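Local coordinates for putative flagellar motor switch protein FliN (Thermotoga maritima, PDB 1O6A) that probably forms part of the flagellar motor switch, the C-ring complex that sets the direction of flagellar rotation, at residues E83-P87 with K88-E92. Residues are numbered along the deposited sequence; the frame is centred on the assembly and turned at random.
Sequences EIVSP and KERLE
Arg90 reaches back past the start of its own helix and clasps a single carbonyl oxygen, Val85 O, side-on with two nitrogens, NE and NH2, each at 2.9 Å. This grip lies beside a capping box, in which Ser86 and Glu89 close the N-terminus of helix 87-94 just after strand 76-84, an edge strand of the antiparallel sheet within the chain. Val85 O sits near the guanidinium plane, whereas Ile84 CD1 lies 3.5 Å above the centre of one face and Pro87 CG rests over the rim of the other, so the group is sandwiched between aliphatic atoms. A bend at chi3 of Arg90 (-133°) turns the guanidinium toward Val85. Its NH1 is hydrogen-bonded to Val37 O and Met40 O of the second subunit, which makes this turn part of the dimer interface. A leucine in place of Arg90 would probably leave Val85 O without its two donors and lose the two hydrogen bonds to the second subunit. In the box, Glu89 N donates to Ser86 OG at 3.1 Å. The reciprocal bond runs from Ser86 N to Glu89 OE1, also 3.1 Å, meeting the carboxylate on its anti side with an N-H...O angle of 158°.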
loop_
_atom_site.group_PDB
_atom_site.type_symbol
_atom_site.label_atom_id
_atom_site.label_comp_id
_atom_site.label_asym_id
_atom_site.label_seq_id
_atom_site.Cartn_x
_atom_site.Cartn_y
_atom_site.Cartn_z
ATOM N N GLU A 83 14.342 6.191 -1.844
ATOM C CA GLU A 83 14.308 6.763 -3.176
ATOM C C GLU A 83 13.174 7.782 -3.174
ATOM O O GLU A 83 12.091 7.516 -2.683
ATOM C CB GLU A 83 14.029 5.723 -4.270
ATOM C CG GLU A 83 15.065 4.618 -4.418
ATOM C CD GLU A 83 14.592 3.513 -5.338
ATOM O OE1 GLU A 83 13.831 3.804 -6.293
ATOM O OE2 GLU A 83 14.936 2.346 -5.081
ATOM N N ILE A 84 13.406 8.951 -3.707
ATOM C CA ILE A 84 12.283 9.913 -3.812
ATOM C C ILE A 84 12.467 10.857 -4.983
ATOM O O ILE A 84 13.572 11.173 -5.327
ATOM C CB ILE A 84 12.098 10.632 -2.469
ATOM C CG1 ILE A 84 10.790 11.427 -2.435
ATOM C CG2 ILE A 84 13.332 11.525 -2.138
ATOM C CD1 ILE A 84 10.406 11.850 -1.038
ATOM N N VAL A 85 11.365 11.294 -5.610
ATOM C CA VAL A 85 11.458 12.290 -6.673
ATOM C C VAL A 85 11.716 13.658 -6.066
ATOM O O VAL A 85 11.525 13.874 -4.854
ATOM C CB VAL A 85 10.205 12.303 -7.547
ATOM C CG1 VAL A 85 9.963 10.966 -8.238
ATOM C CG2 VAL A 85 8.991 12.695 -6.756
ATOM N N SER A 86 12.149 14.600 -6.895
ATOM C CA SER A 86 12.409 15.968 -6.421
ATOM C C SER A 86 11.121 16.623 -5.894
ATOM O O SER A 86 10.012 16.238 -6.298
ATOM C CB SER A 86 12.997 16.835 -7.526
ATOM O OG SER A 86 11.995 17.148 -8.479
ATOM N N PRO A 87 11.249 17.598 -4.986
ATOM C CA PRO A 87 10.068 18.309 -4.488
ATOM C C PRO A 87 9.235 18.925 -5.611
ATOM O O PRO A 87 8.030 18.884 -5.526
ATOM C CB PRO A 87 10.658 19.381 -3.553
ATOM C CG PRO A 87 11.968 18.814 -3.141
ATOM C CD PRO A 87 12.484 18.110 -4.349
ATOM N N LYS A 88 9.865 19.443 -6.650
ATOM C CA LYS A 88 9.146 19.931 -7.818
ATOM C C LYS A 88 8.364 18.815 -8.514
ATOM O O LYS A 88 7.213 19.011 -8.896
ATOM C CB LYS A 88 10.126 20.550 -8.804
ATOM C CG LYS A 88 9.445 21.272 -9.949
ATOM C CD LYS A 88 10.443 22.108 -10.759
ATOM C CE LYS A 88 10.108 22.095 -12.260
ATOM N NZ LYS A 88 10.787 20.973 -12.975
ATOM N N GLU A 89 8.968 17.633 -8.665
ATOM C CA GLU A 89 8.256 16.509 -9.295
ATOM C C GLU A 89 7.097 16.010 -8.443
ATOM O O GLU A 89 6.090 15.538 -8.976
ATOM C CB GLU A 89 9.213 15.372 -9.634
ATOM C CG GLU A 89 10.222 15.764 -10.723
ATOM C CD GLU A 89 11.347 14.746 -10.942
ATOM O OE1 GLU A 89 11.849 14.108 -9.977
ATOM O OE2 GLU A 89 11.770 14.600 -12.110
ATOM N N ARG A 90 7.206 16.138 -7.122
ATOM C CA ARG A 90 6.124 15.698 -6.238
ATOM C C ARG A 90 4.892 16.602 -6.477
ATOM O O ARG A 90 3.757 16.134 -6.553
ATOM C CB ARG A 90 6.551 15.791 -4.763
ATOM C CG ARG A 90 7.620 14.830 -4.329
ATOM C CD ARG A 90 8.211 15.110 -2.961
ATOM N NE ARG A 90 9.666 15.046 -3.014
ATOM C CZ ARG A 90 10.476 15.213 -1.986
ATOM N NH1 ARG A 90 10.006 15.497 -0.768
ATOM N NH2 ARG A 90 11.787 15.105 -2.189
ATOM N N LEU A 91 5.133 17.898 -6.593
ATOM C CA LEU A 91 4.063 18.842 -6.916
ATOM C C LEU A 91 3.402 18.545 -8.239
ATOM O O LEU A 91 2.173 18.628 -8.355
ATOM C CB LEU A 91 4.613 20.265 -6.969
ATOM C CG LEU A 91 4.446 21.055 -5.693
ATOM C CD1 LEU A 91 5.012 22.457 -5.920
ATOM C CD2 LEU A 91 2.950 21.107 -5.258
ATOM N N GLU A 92 4.220 18.254 -9.247
ATOM C CA GLU A 92 3.729 18.013 -10.601
ATOM C C GLU A 92 2.802 16.813 -10.585
ATOM O O GLU A 92 1.720 16.851 -11.155
ATOM C CB GLU A 92 4.883 17.748 -11.579
ATOM C CG GLU A 92 5.642 18.994 -12.030
ATOM C CD GLU A 92 6.949 18.690 -12.775
ATOM O OE1 GLU A 92 7.305 17.499 -12.973
ATOM O OE2 GLU A 92 7.639 19.658 -13.168
#